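Local coordinates for protein terminal uridylyltransferase 1 (Trypanosoma brucei, PDB 5HZD) that adds uridines from UTP to the 3' ends of guide RNAs, ribosomal RNAs and some mRNAs during mitochondrial RNA editing, at residues A86-A91 and R277-N282; Q92-V97 and K103-I108; V97-D102 and M255-L260; V113-W118 and C309-A314. All coordinates share one frame; numbering follows the deposited sequence.

Contact 1. Residues A86-A91 and R277-N282; sequences AHRARA and RPELYN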
loop_
_atom_site.group_PDB
_atom_site.type_symbol
_atom_site.label_atom_id
_atom_site.label_comp_id
_atom_site.label_asym_id
_atom_site.label_seq_id
_atom_site.Cartn_x
_atom_site.Cartn_y
_atom_site.Cartn_z
ATOM N N ALA A 86 6.428 -13.009 -3.516
ATOM C CA ALA A 86 5.623 -12.511 -2.394
ATOM C C ALA A 86 4.656 -13.599 -1.884
ATOM O O ALA A 86 4.432 -13.715 -0.684
ATOM C CB ALA A 86 4.836 -11.217 -2.793
ATOM N N HIS A 87 4.097 -14.386 -2.796
ATOM C CA HIS A 87 3.247 -15.515 -2.408
ATOM C C HIS A 87 4.003 -16.493 -1.510
ATOM O O HIS A 87 3.465 -16.993 -0.504
ATOM C CB HIS A 87 2.718 -16.281 -3.613
ATOM C CG HIS A 87 1.818 -15.488 -4.513
ATOM N ND1 HIS A 87 1.257 -16.042 -5.638
ATOM C CD2 HIS A 87 1.356 -14.218 -4.437
ATOM C CE1 HIS A 87 0.503 -15.136 -6.238
ATOM N NE2 HIS A 87 0.548 -14.024 -5.537
ATOM N N ARG A 88 5.238 -16.794 -1.879
ATOM C CA ARG A 88 6.019 -17.717 -1.068
ATOM C C ARG A 88 6.322 -17.104 0.292
ATOM O O ARG A 88 6.246 -17.792 1.333
ATOM C CB ARG A 88 7.289 -18.112 -1.798
ATOM C CG ARG A 88 6.962 -18.915 -3.048
ATOM C CD ARG A 88 8.139 -19.667 -3.628
ATOM N NE ARG A 88 9.067 -18.762 -4.279
ATOM C CZ ARG A 88 8.966 -18.343 -5.535
ATOM N NH1 ARG A 88 7.972 -18.766 -6.324
ATOM N NH2 ARG A 88 9.882 -17.506 -6.012
ATOM N N ALA A 89 6.679 -15.813 0.319
ATOM C CA ALA A 89 6.915 -15.160 1.600
ATOM C C ALA A 89 5.695 -15.210 2.514
ATOM O O ALA A 89 5.817 -15.417 3.724
ATOM C CB ALA A 89 7.377 -13.691 1.392
ATOM N N ARG A 90 4.507 -15.029 1.930
ATOM C CA ARG A 90 3.258 -15.072 2.686
ATOM C C ARG A 90 3.080 -16.452 3.314
ATOM O O ARG A 90 2.733 -16.553 4.482
ATOM C CB ARG A 90 2.051 -14.800 1.753
ATOM C CG ARG A 90 0.728 -14.569 2.511
ATOM C CD ARG A 90 -0.499 -14.917 1.636
ATOM N NE ARG A 90 -0.375 -16.314 1.266
ATOM C CZ ARG A 90 -0.722 -17.306 2.066
ATOM N NH1 ARG A 90 -1.290 -17.039 3.257
ATOM N NH2 ARG A 90 -0.487 -18.554 1.682
ATOM N N ALA A 91 3.301 -17.516 2.528
ATOM C CA ALA A 91 3.149 -18.865 3.061
ATOM C C ALA A 91 4.164 -19.114 4.153
ATOM O O ALA A 91 3.842 -19.778 5.158
ATOM C CB ALA A 91 3.277 -19.902 1.950
ATOM N N ARG A 277 18.716 -16.623 1.640
ATOM C CA ARG A 277 17.675 -17.124 2.540
ATOM C C ARG A 277 16.320 -17.160 1.848
ATOM O O ARG A 277 16.153 -16.593 0.748
ATOM C CB ARG A 277 17.621 -16.191 3.762
ATOM C CG ARG A 277 18.861 -16.285 4.675
ATOM C CD ARG A 277 18.787 -15.301 5.839
ATOM N NE ARG A 277 19.566 -15.805 6.968
ATOM C CZ ARG A 277 19.480 -15.312 8.203
ATOM N NH1 ARG A 277 18.676 -14.274 8.436
ATOM N NH2 ARG A 277 20.203 -15.841 9.188
ATOM N N PRO A 278 15.332 -17.808 2.485
ATOM C CA PRO A 278 13.953 -17.770 1.987
ATOM C C PRO A 278 13.398 -16.340 1.780
ATOM O O PRO A 278 13.845 -15.381 2.445
ATOM C CB PRO A 278 13.168 -18.471 3.099
ATOM C CG PRO A 278 14.175 -19.464 3.661
ATOM C CD PRO A 278 15.482 -18.721 3.646
ATOM N N GLU A 279 12.441 -16.216 0.865
ATOM C CA GLU A 279 11.853 -14.919 0.456
ATOM C C GLU A 279 11.497 -13.961 1.600
ATOM O O GLU A 279 11.754 -12.747 1.520
ATOM C CB GLU A 279 10.635 -15.165 -0.452
ATOM C CG GLU A 279 10.971 -15.687 -1.871
ATOM C CD GLU A 279 11.191 -17.200 -1.968
ATOM O OE1 GLU A 279 11.166 -17.933 -0.938
ATOM O OE2 GLU A 279 11.406 -17.701 -3.092
ATOM N N LEU A 280 10.911 -14.489 2.675
ATOM C CA LEU A 280 10.421 -13.642 3.756
ATOM C C LEU A 280 11.552 -12.821 4.388
ATOM O O LEU A 280 11.334 -11.701 4.886
ATOM C CB LEU A 280 9.716 -14.514 4.804
ATOM C CG LEU A 280 9.046 -13.747 5.934
ATOM C CD1 LEU A 280 7.857 -12.924 5.418
ATOM C CD2 LEU A 280 8.605 -14.658 7.073
ATOM N N TYR A 281 12.766 -13.353 4.344
ATOM C CA TYR A 281 13.912 -12.659 4.951
ATOM C C TYR A 281 14.395 -11.500 4.100
ATOM O O TYR A 281 15.154 -10.647 4.564
ATOM C CB TYR A 281 15.096 -13.625 5.141
ATOM C CG TYR A 281 14.875 -14.706 6.148
ATOM C CD1 TYR A 281 15.291 -14.548 7.474
ATOM C CD2 TYR A 281 14.250 -15.894 5.797
ATOM C CE1 TYR A 281 15.097 -15.560 8.400
ATOM C CE2 TYR A 281 14.038 -16.908 6.737
ATOM C CZ TYR A 281 14.457 -16.735 8.027
ATOM O OH TYR A 281 14.240 -17.780 8.907
ATOM N N ASN A 282 13.972 -11.455 2.848
ATOM C CA ASN A 282 14.576 -10.581 1.865
ATOM C C ASN A 282 13.692 -9.411 1.459
ATOM O O ASN A 282 14.089 -8.590 0.630
ATOM C CB ASN A 282 14.897 -11.394 0.611
ATOM C CG ASN A 282 15.836 -12.543 0.892
ATOM O OD1 ASN A 282 16.670 -12.469 1.795
ATOM N ND2 ASN A 282 15.721 -13.615 0.109
HETATM O O HOH W 1 12.651 -16.644 -5.307
#
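A salt bridge between R88 and E279, flanked by a small apolar patch of A89 and L280, ties helix 80-100 to the connection 277-282. The helix belongs to the palm of the nucleotidyltransferase fold, and the connection leads back into it at strand 285-288, which carries D286, probably important for catalysis as in related enzymes. The backbones come very near, the CA atoms of A89 and L280 being 4.4 Å apart, a spacing that suits a residue as small as alanine. The methyl CB of A89 rests 3.8 Å from L280 N. In L280, CG lies anti to the backbone N (chi1 -175°), which lays branch CD1 alongside the helix, 3.6 Å from A89 O; F126 and L93 also touch this leucine.

The polar half sits nearer the surface. E279 divides its carboxylate: OE1 accepts from T247 and from Q92, while OE2 faces R88. A carboxylate can serve all these donors at once, and together they fix its rotation. R88 grips side-on with two nitrogens directed at the same oxygen, OE2 lying at the edge of the guanidinium and in its plane. The guanidinium and carboxylate planes are 66° apart, and NE reaches the oxygen from above the carboxylate plane, NH2 from the same face. The bond from R88 NE to E279 OE2 is short and nearly straight, 2.8 Å at 168°; R88 NH2 to E279 OE2 is longer, 3.3 Å, and more bent. One water closes the corner, accepting from R88 NH2 at 3.0 Å and donating to E279 OE2 at 2.8 Å.

Contact 2. Residues Q92-V97 and K103-I108; sequences QLECVV and KARVFI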
loop_
_atom_site.group_PDB
_atom_site.type_symbol
_atom_site.label_atom_id
_atom_site.label_comp_id
_atom_site.label_asym_id
_atom_site.label_seq_id
_atom_site.Cartn_x
_atom_site.Cartn_y
_atom_site.Cartn_z
ATOM N N GLN A 92 5.377 -18.593 3.982
ATOM C CA GLN A 92 6.415 -18.715 5.027
ATOM C C GLN A 92 5.976 -18.047 6.320
ATOM O O GLN A 92 6.066 -18.621 7.403
ATOM C CB GLN A 92 7.749 -18.137 4.516
ATOM C CG GLN A 92 8.316 -18.995 3.402
ATOM C CD GLN A 92 9.261 -18.269 2.473
ATOM O OE1 GLN A 92 9.809 -17.203 2.821
ATOM N NE2 GLN A 92 9.504 -18.856 1.315
ATOM N N LEU A 93 5.478 -16.819 6.211
ATOM C CA LEU A 93 5.008 -16.110 7.391
ATOM C C LEU A 93 3.853 -16.854 8.044
ATOM O O LEU A 93 3.772 -16.913 9.276
ATOM C CB LEU A 93 4.604 -14.670 7.039
ATOM C CG LEU A 93 4.167 -13.861 8.266
ATOM C CD1 LEU A 93 5.270 -13.695 9.330
ATOM C CD2 LEU A 93 3.706 -12.452 7.783
ATOM N N GLU A 94 2.998 -17.493 7.246
ATOM C CA GLU A 94 1.853 -18.171 7.843
ATOM C C GLU A 94 2.299 -19.336 8.697
ATOM O O GLU A 94 1.720 -19.590 9.754
ATOM C CB GLU A 94 0.865 -18.609 6.771
ATOM C CG GLU A 94 -0.444 -19.162 7.315
ATOM C CD GLU A 94 -1.457 -19.316 6.204
ATOM O OE1 GLU A 94 -1.672 -20.471 5.769
ATOM O OE2 GLU A 94 -2.047 -18.295 5.740
ATOM N N CYS A 95 3.366 -20.020 8.300
ATOM C CA CYS A 95 3.956 -21.096 9.117
ATOM C C CYS A 95 4.390 -20.592 10.468
ATOM O O CYS A 95 4.256 -21.269 11.497
ATOM C CB CYS A 95 5.189 -21.654 8.423
ATOM S SG CYS A 95 4.895 -22.537 6.912
ATOM N N VAL A 96 4.958 -19.390 10.468
ATOM C CA VAL A 96 5.453 -18.830 11.713
ATOM C C VAL A 96 4.277 -18.430 12.595
ATOM O O VAL A 96 4.214 -18.814 13.784
ATOM C CB VAL A 96 6.328 -17.581 11.453
ATOM C CG1 VAL A 96 6.758 -16.965 12.800
ATOM C CG2 VAL A 96 7.529 -17.935 10.605
ATOM N N VAL A 97 3.311 -17.676 12.044
ATOM C CA VAL A 97 2.263 -17.155 12.921
ATOM C C VAL A 97 1.323 -18.235 13.427
ATOM O O VAL A 97 0.741 -18.064 14.499
ATOM C CB VAL A 97 1.488 -15.981 12.318
ATOM C CG1 VAL A 97 2.468 -14.891 11.858
ATOM C CG2 VAL A 97 0.666 -16.449 11.178
ATOM N N LYS A 103 -5.190 -20.892 14.231
ATOM C CA LYS A 103 -6.237 -20.568 13.277
ATOM C C LYS A 103 -5.993 -19.249 12.535
ATOM O O LYS A 103 -6.777 -18.886 11.671
ATOM C CB LYS A 103 -7.578 -20.511 13.982
ATOM C CG LYS A 103 -8.075 -21.914 14.365
ATOM C CD LYS A 103 -9.366 -21.832 15.127
ATOM C CE LYS A 103 -10.494 -21.429 14.199
ATOM N NZ LYS A 103 -11.819 -21.524 14.882
ATOM N N ALA A 104 -4.920 -18.549 12.876
ATOM C CA ALA A 104 -4.551 -17.360 12.115
ATOM C C ALA A 104 -4.113 -17.696 10.688
ATOM O O ALA A 104 -3.419 -18.696 10.448
ATOM C CB ALA A 104 -3.451 -16.619 12.813
ATOM N N ARG A 105 -4.491 -16.826 9.748
ATOM C CA ARG A 105 -4.048 -16.933 8.369
ATOM C C ARG A 105 -3.513 -15.582 7.935
ATOM O O ARG A 105 -3.832 -14.556 8.542
ATOM C CB ARG A 105 -5.184 -17.403 7.448
ATOM C CG ARG A 105 -5.692 -18.825 7.792
ATOM C CD ARG A 105 -4.601 -19.859 7.574
ATOM N NE ARG A 105 -5.117 -21.219 7.839
ATOM C CZ ARG A 105 -5.123 -21.805 9.038
ATOM N NH1 ARG A 105 -4.643 -21.180 10.097
ATOM N NH2 ARG A 105 -5.636 -23.023 9.178
ATOM N N VAL A 106 -2.671 -15.591 6.915
ATOM C CA VAL A 106 -1.974 -14.377 6.486
ATOM C C VAL A 106 -2.552 -13.917 5.150
ATOM O O VAL A 106 -2.660 -14.700 4.212
ATOM C CB VAL A 106 -0.444 -14.630 6.351
ATOM C CG1 VAL A 106 0.287 -13.347 5.850
ATOM C CG2 VAL A 106 0.156 -15.031 7.717
ATOM N N PHE A 107 -2.924 -12.634 5.077
ATOM C CA PHE A 107 -3.502 -12.046 3.864
ATOM C C PHE A 107 -2.562 -10.952 3.393
ATOM O O PHE A 107 -2.193 -10.094 4.197
ATOM C CB PHE A 107 -4.821 -11.350 4.223
ATOM C CG PHE A 107 -5.901 -12.276 4.752
ATOM C CD1 PHE A 107 -5.803 -12.805 6.047
ATOM C CD2 PHE A 107 -7.041 -12.556 4.008
ATOM C CE1 PHE A 107 -6.777 -13.637 6.554
ATOM C CE2 PHE A 107 -8.040 -13.376 4.528
ATOM C CZ PHE A 107 -7.901 -13.935 5.785
ATOM N N ILE A 108 -2.163 -10.942 2.121
ATOM C CA ILE A 108 -1.421 -9.778 1.598
ATOM C C ILE A 108 -2.395 -8.642 1.275
ATOM O O ILE A 108 -3.471 -8.882 0.717
ATOM C CB ILE A 108 -0.628 -10.137 0.353
ATOM C CG1 ILE A 108 0.520 -11.078 0.736
ATOM C CG2 ILE A 108 -0.091 -8.849 -0.347
ATOM C CD1 ILE A 108 1.309 -11.641 -0.460
#
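With CG anti to the backbone N (chi1 -172°) and the rest of the chain extended, E94 reaches from helix 80-100 past V106 to the backbone of strand 105-109. V106 has its own CG1 anti to the backbone N, which turns that methyl to L93 CD2, 4.0 Å away, and sets CG2 against the helix, 3.6 Å from E94 CA. A branched valine thus fills the space between two helical turns: its CG2 also lies 3.8 Å from V97 CG2, and the neighbouring methyl of A104 extends the apolar surface toward the turn.

The glutamate ends in a bond to the main chain. V106 N donates to E94 OE2 at 3.0 Å and 170°, meeting the oxygen on its anti side. R90 NH1 forms a salt bridge with the same carboxylate and a hydrogen bond to V106 O, so one acid and one base satisfy the two polar backbone atoms of V106. R105 runs beside the carboxylate, its CD 3.5 Å from E94 OE1, but no N-H points at that oxygen. Its guanidinium turns back instead, NH1 donating to A104 O at 2.8 Å and also to D102 O.

The axes of helix 92-97 and strand 105-108 pass 7.6 Å apart at 147°, roughly antiparallel, as the turn between them reverses the chain; this palm unit leads on to S111, a probable UTP-binding residue. The strand forms one edge of the five-stranded mixed sheet and pairs through R105 and F107 with strand 124-129, whose F126 lies against L93 and V106; helix 143-156 packs on V96 and V97.

Contact 3. Residues V97-D102 and M255-L260; sequences VRRWHD and MCSPAL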
loop_
_atom_site.group_PDB
_atom_site.type_symbol
_atom_site.label_atom_id
_atom_site.label_comp_id
_atom_site.label_asym_id
_atom_site.label_seq_id
_atom_site.Cartn_x
_atom_site.Cartn_y
_atom_site.Cartn_z
ATOM N N VAL A 97 3.311 -17.676 12.044
ATOM C CA VAL A 97 2.263 -17.155 12.921
ATOM C C VAL A 97 1.323 -18.235 13.427
ATOM O O VAL A 97 0.741 -18.064 14.499
ATOM C CB VAL A 97 1.488 -15.981 12.318
ATOM C CG1 VAL A 97 2.468 -14.891 11.858
ATOM C CG2 VAL A 97 0.666 -16.449 11.178
ATOM N N ARG A 98 1.187 -19.351 12.704
ATOM C CA ARG A 98 0.351 -20.441 13.241
ATOM C C ARG A 98 0.913 -21.079 14.490
ATOM O O ARG A 98 0.187 -21.732 15.215
ATOM C CB ARG A 98 0.067 -21.499 12.171
ATOM C CG ARG A 98 -0.913 -20.972 11.136
ATOM C CD ARG A 98 -1.274 -22.012 10.086
ATOM N NE ARG A 98 -1.991 -23.095 10.760
ATOM C CZ ARG A 98 -2.394 -24.220 10.182
ATOM N NH1 ARG A 98 -3.049 -25.123 10.903
ATOM N NH2 ARG A 98 -2.114 -24.453 8.915
ATOM N N ARG A 99 2.194 -20.908 14.772
ATOM C CA ARG A 99 2.735 -21.409 16.040
ATOM C C ARG A 99 2.225 -20.565 17.208
ATOM O O ARG A 99 2.071 -21.068 18.316
ATOM C CB ARG A 99 4.269 -21.451 16.011
ATOM C CG ARG A 99 4.970 -21.619 17.375
ATOM C CD ARG A 99 4.878 -23.035 17.978
ATOM N NE ARG A 99 4.945 -24.111 16.991
ATOM C CZ ARG A 99 6.070 -24.600 16.476
ATOM N NH1 ARG A 99 7.246 -24.098 16.836
ATOM N NH2 ARG A 99 6.016 -25.588 15.590
ATOM N N TRP A 100 1.928 -19.289 16.943
ATOM C CA TRP A 100 1.341 -18.404 17.943
ATOM C C TRP A 100 -0.172 -18.632 18.055
ATOM O O TRP A 100 -0.731 -18.753 19.153
ATOM C CB TRP A 100 1.659 -16.963 17.549
ATOM C CG TRP A 100 0.867 -15.930 18.251
ATOM C CD1 TRP A 100 0.931 -15.592 19.565
ATOM C CD2 TRP A 100 -0.123 -15.098 17.652
ATOM N NE1 TRP A 100 0.028 -14.575 19.829
ATOM C CE2 TRP A 100 -0.626 -14.256 18.670
ATOM C CE3 TRP A 100 -0.620 -14.974 16.353
ATOM C CZ2 TRP A 100 -1.638 -13.311 18.433
ATOM C CZ3 TRP A 100 -1.630 -14.047 16.106
ATOM C CH2 TRP A 100 -2.110 -13.208 17.153
ATOM N N HIS A 101 -0.829 -18.743 16.915
ATOM C CA HIS A 101 -2.273 -18.921 16.907
ATOM C C HIS A 101 -2.658 -19.791 15.726
ATOM O O HIS A 101 -2.620 -19.348 14.586
ATOM C CB HIS A 101 -2.954 -17.560 16.792
ATOM C CG HIS A 101 -4.420 -17.615 17.031
ATOM N ND1 HIS A 101 -4.960 -17.816 18.283
ATOM C CD2 HIS A 101 -5.463 -17.517 16.176
ATOM C CE1 HIS A 101 -6.278 -17.825 18.190
ATOM N NE2 HIS A 101 -6.607 -17.650 16.922
ATOM N N ASP A 102 -3.023 -21.049 16.001
ATOM C CA ASP A 102 -3.160 -22.018 14.924
ATOM C C ASP A 102 -4.170 -21.648 13.848
ATOM O O ASP A 102 -4.011 -22.019 12.671
ATOM C CB ASP A 102 -3.496 -23.414 15.471
ATOM C CG ASP A 102 -3.592 -24.435 14.367
ATOM O OD1 ASP A 102 -2.536 -24.695 13.725
ATOM O OD2 ASP A 102 -4.726 -24.934 14.111
ATOM N N MET A 255 10.263 -24.230 11.777
ATOM C CA MET A 255 9.193 -24.023 12.764
ATOM C C MET A 255 8.784 -25.287 13.506
ATOM O O MET A 255 7.889 -25.238 14.343
ATOM C CB MET A 255 7.966 -23.365 12.117
ATOM C CG MET A 255 8.182 -21.906 11.704
ATOM S SD MET A 255 8.742 -20.863 13.070
ATOM C CE MET A 255 7.367 -21.115 14.195
ATOM N N CYS A 256 9.423 -26.422 13.217
ATOM C CA CYS A 256 9.041 -27.653 13.911
ATOM C C CYS A 256 9.397 -27.538 15.389
ATOM O O CYS A 256 10.189 -26.684 15.796
ATOM C CB CYS A 256 9.670 -28.906 13.275
ATOM S SG CYS A 256 11.393 -29.189 13.726
ATOM N N SER A 257 8.782 -28.368 16.216
ATOM C CA SER A 257 9.164 -28.359 17.614
ATOM C C SER A 257 9.669 -29.736 18.012
ATOM O O SER A 257 8.885 -30.629 18.360
ATOM C CB SER A 257 8.025 -27.865 18.514
ATOM O OG SER A 257 6.767 -28.250 17.998
ATOM N N PRO A 258 10.998 -29.918 17.968
ATOM C CA PRO A 258 11.575 -31.236 18.271
ATOM C C PRO A 258 11.300 -31.672 19.703
ATOM O O PRO A 258 11.276 -30.846 20.603
ATOM C CB PRO A 258 13.080 -31.012 18.075
ATOM C CG PRO A 258 13.193 -29.738 17.261
ATOM C CD PRO A 258 12.029 -28.903 17.683
ATOM N N ALA A 259 11.074 -32.960 19.903
ATOM C CA ALA A 259 10.924 -33.525 21.231
ATOM C C ALA A 259 11.969 -34.607 21.348
ATOM O O ALA A 259 11.714 -35.774 21.038
ATOM C CB ALA A 259 9.535 -34.120 21.429
ATOM N N LEU A 260 13.158 -34.223 21.786
ATOM C CA LEU A 260 14.249 -35.162 21.807
ATOM C C LEU A 260 14.166 -35.952 23.102
ATOM O O LEU A 260 13.509 -35.538 24.063
ATOM C CB LEU A 260 15.582 -34.427 21.652
ATOM C CG LEU A 260 15.617 -33.535 20.401
ATOM C CD1 LEU A 260 16.994 -32.912 20.269
ATOM C CD2 LEU A 260 15.220 -34.259 19.120
#
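The last turn of helix 80-100 passes the extended loop after helix 247-254 at some distance, R99 and M255 having their CA atoms 7.7 Å apart, so the two backbones are joined through side chains. Those of R99 and M255 run alongside each other, heading opposite ways. The methionine is folded at chi2 and chi3, which brings its methyl CE to 3.6 Å from R99 CB, the firm contact here. The aliphatic part of an arginine suits packing on a thioether at an exposed position, where its charged end can stay near solvent. R99 has two deposited conformers; in the conformer given, the planar end lies between M255 CE and S257 OG, but this placement is doubtful, since the 2.3 Å from R99 NH2 to M255 O is too short to be trusted.

Beside it, R98 turns back on its own chain and holds the residues that leave the helix: its NH1 forms a salt bridge with D102 OD1 at 2.9 Å, on the syn side, though about 32° out of the carboxylate plane. M255 also rests on V157, and W100 packs on helix 143-156.

This is plain packing at the molecular surface, away from the annotated sites. It joins a palm helix to the domain inserted between palm strands 174-177 and 285-288, an insertion also known from the editing TUTase RET2.

Contact 4. Residues V113-W118 and C309-A314; sequences VAMGVW and CARPGA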
loop_
_atom_site.group_PDB
_atom_site.type_symbol
_atom_site.label_atom_id
_atom_site.label_comp_id
_atom_site.label_asym_id
_atom_site.label_seq_id
_atom_site.Cartn_x
_atom_site.Cartn_y
_atom_site.Cartn_z
ATOM N N VAL A 113 -2.145 -6.041 -4.315
ATOM C CA VAL A 113 -3.555 -6.288 -4.532
ATOM C C VAL A 113 -4.123 -5.206 -5.433
ATOM O O VAL A 113 -4.673 -5.509 -6.483
ATOM C CB VAL A 113 -4.309 -6.349 -3.206
ATOM C CG1 VAL A 113 -5.834 -6.448 -3.450
ATOM C CG2 VAL A 113 -3.849 -7.572 -2.443
ATOM N N ALA A 114 -3.957 -3.954 -5.041
ATOM C CA ALA A 114 -4.585 -2.845 -5.766
ATOM C C ALA A 114 -4.142 -2.745 -7.228
ATOM O O ALA A 114 -4.980 -2.454 -8.091
ATOM C CB ALA A 114 -4.296 -1.548 -5.050
ATOM N N MET A 115 -2.864 -3.018 -7.513
ATOM C CA MET A 115 -2.313 -2.851 -8.875
ATOM C C MET A 115 -2.101 -4.163 -9.596
ATOM O O MET A 115 -1.740 -4.156 -10.769
ATOM C CB MET A 115 -0.960 -2.130 -8.841
ATOM C CG MET A 115 -0.944 -0.844 -8.047
ATOM S SD MET A 115 -1.737 0.468 -9.020
ATOM C CE MET A 115 -1.947 1.736 -7.775
ATOM N N GLY A 116 -2.284 -5.290 -8.909
ATOM C CA GLY A 116 -2.140 -6.596 -9.537
ATOM C C GLY A 116 -0.741 -6.918 -10.028
ATOM O O GLY A 116 -0.564 -7.836 -10.816
ATOM N N VAL A 117 0.250 -6.169 -9.539
ATOM C CA VAL A 117 1.648 -6.414 -9.867
ATOM C C VAL A 117 2.496 -6.082 -8.635
ATOM O O VAL A 117 2.030 -5.376 -7.726
ATOM C CB VAL A 117 2.149 -5.514 -11.049
ATOM C CG1 VAL A 117 1.398 -5.820 -12.328
ATOM C CG2 VAL A 117 2.049 -4.031 -10.688
ATOM N N TRP A 118 3.740 -6.575 -8.620
ATOM C CA TRP A 118 4.699 -6.202 -7.572
ATOM C C TRP A 118 6.097 -6.101 -8.193
ATOM O O TRP A 118 6.483 -6.964 -8.975
ATOM C CB TRP A 118 4.660 -7.234 -6.442
ATOM C CG TRP A 118 5.601 -6.917 -5.283
ATOM C CD1 TRP A 118 5.617 -5.797 -4.516
ATOM C CD2 TRP A 118 6.619 -7.775 -4.769
ATOM N NE1 TRP A 118 6.587 -5.895 -3.552
ATOM C CE2 TRP A 118 7.233 -7.091 -3.698
ATOM C CE3 TRP A 118 7.091 -9.040 -5.123
ATOM C CZ2 TRP A 118 8.268 -7.650 -2.945
ATOM C CZ3 TRP A 118 8.138 -9.581 -4.387
ATOM C CH2 TRP A 118 8.722 -8.876 -3.323
ATOM N N CYS A 309 -6.068 2.094 -18.678
ATOM C CA CYS A 309 -5.186 3.187 -18.284
ATOM C C CYS A 309 -5.320 3.555 -16.811
ATOM O O CYS A 309 -4.627 4.477 -16.301
ATOM C CB CYS A 309 -5.456 4.420 -19.151
ATOM S SG CYS A 309 -5.156 4.065 -20.857
ATOM N N ALA A 310 -6.158 2.835 -16.065
ATOM C CA ALA A 310 -6.392 3.254 -14.688
ATOM C C ALA A 310 -5.224 2.965 -13.746
ATOM O O ALA A 310 -4.842 3.818 -12.930
ATOM C CB ALA A 310 -7.713 2.642 -14.137
ATOM N N ARG A 311 -4.604 1.787 -13.853
ATOM C CA ARG A 311 -3.423 1.578 -13.003
ATOM C C ARG A 311 -2.232 2.470 -13.387
ATOM O O ARG A 311 -1.598 3.048 -12.497
ATOM C CB ARG A 311 -3.005 0.110 -12.971
ATOM C CG ARG A 311 -3.998 -0.794 -12.234
ATOM C CD ARG A 311 -3.561 -2.245 -12.417
ATOM N NE ARG A 311 -3.731 -2.663 -13.797
ATOM C CZ ARG A 311 -3.168 -3.750 -14.305
ATOM N NH1 ARG A 311 -2.374 -4.504 -13.548
ATOM N NH2 ARG A 311 -3.384 -4.057 -15.578
ATOM N N PRO A 312 -1.912 2.589 -14.691
ATOM C CA PRO A 312 -0.783 3.469 -15.026
ATOM C C PRO A 312 -0.984 4.896 -14.516
ATOM O O PRO A 312 -0.057 5.516 -13.955
ATOM C CB PRO A 312 -0.738 3.398 -16.565
ATOM C CG PRO A 312 -1.183 1.979 -16.836
ATOM C CD PRO A 312 -2.367 1.824 -15.874
ATOM N N GLY A 313 -2.197 5.428 -14.629
ATOM C CA GLY A 313 -2.415 6.766 -14.111
ATOM C C GLY A 313 -2.276 6.838 -12.600
ATOM O O GLY A 313 -1.771 7.825 -12.087
ATOM N N ALA A 314 -2.752 5.809 -11.899
ATOM C CA ALA A 314 -2.676 5.790 -10.451
ATOM C C ALA A 314 -1.222 5.764 -10.009
ATOM O O ALA A 314 -0.853 6.433 -9.029
ATOM C CB ALA A 314 -3.399 4.569 -9.914
#
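R311, in the first turn of helix 310-324, opens the contact by reaching across to M115, beside helix 111-114. Its CG, anti to the carbonyl carbon (chi1 -69°), comes alongside the thioether, 4.1 Å from M115 SD, and a bend at chi3 then turns NE and the guanidinium toward the main chain. There R311 NH1 donates to M115 O at 2.9 Å and 168°, with the oxygen at the guanidinium edge and in its plane, though NH1 itself stands tilted from the carbonyl plane. R311 CD is close to the same oxygen, and V117 CG1 lies 4.2 Å from R311 NH1.

Arginine suits this buried place because several carbonyls share its donors: NH1 also bonds T376 O, and NH2 bonds P377 O. G116, which follows M115, adopts a positive phi of 64°, natural for glycine, and its backbone bonds to T376.

P312 turns the other way, onto I69, F70 and A73 of helix 59-76. One helical turn after R311, A314 presents its small methyl CB to M115 CE at 3.8 Å, so the flexible methionine lies along the helix face between R311 and A314.

Helix 310-324 continues from here to K318 and K322, which bind UTP, while helix 111-114 begins at the probable UTP ligand S111. Helix 292-304 borders both sides through L304, which M115 and R311 each touch.

Contacts 1, 2 and 3 follow one another along helix 80-100, while contact 4 lies deeper, nearer the centre of the chain. Contact 2 is buried and largely apolar, with one acid fixed on an edge strand; contact 4 is buried too, but there an arginine supplies the donors. Contact 1 is mixed, its apolar part inside and its ion pair partly exposed, and contact 3 is a looser surface contact. Contacts 1 and 2 touch where L280 N bonds Q92 OE1. Contacts 2 and 3 share V97, and M255 packs against V96 between them. Contact 4 meets contact 1 through W118 against A86, and follows directly from strand 105-109 of contact 2.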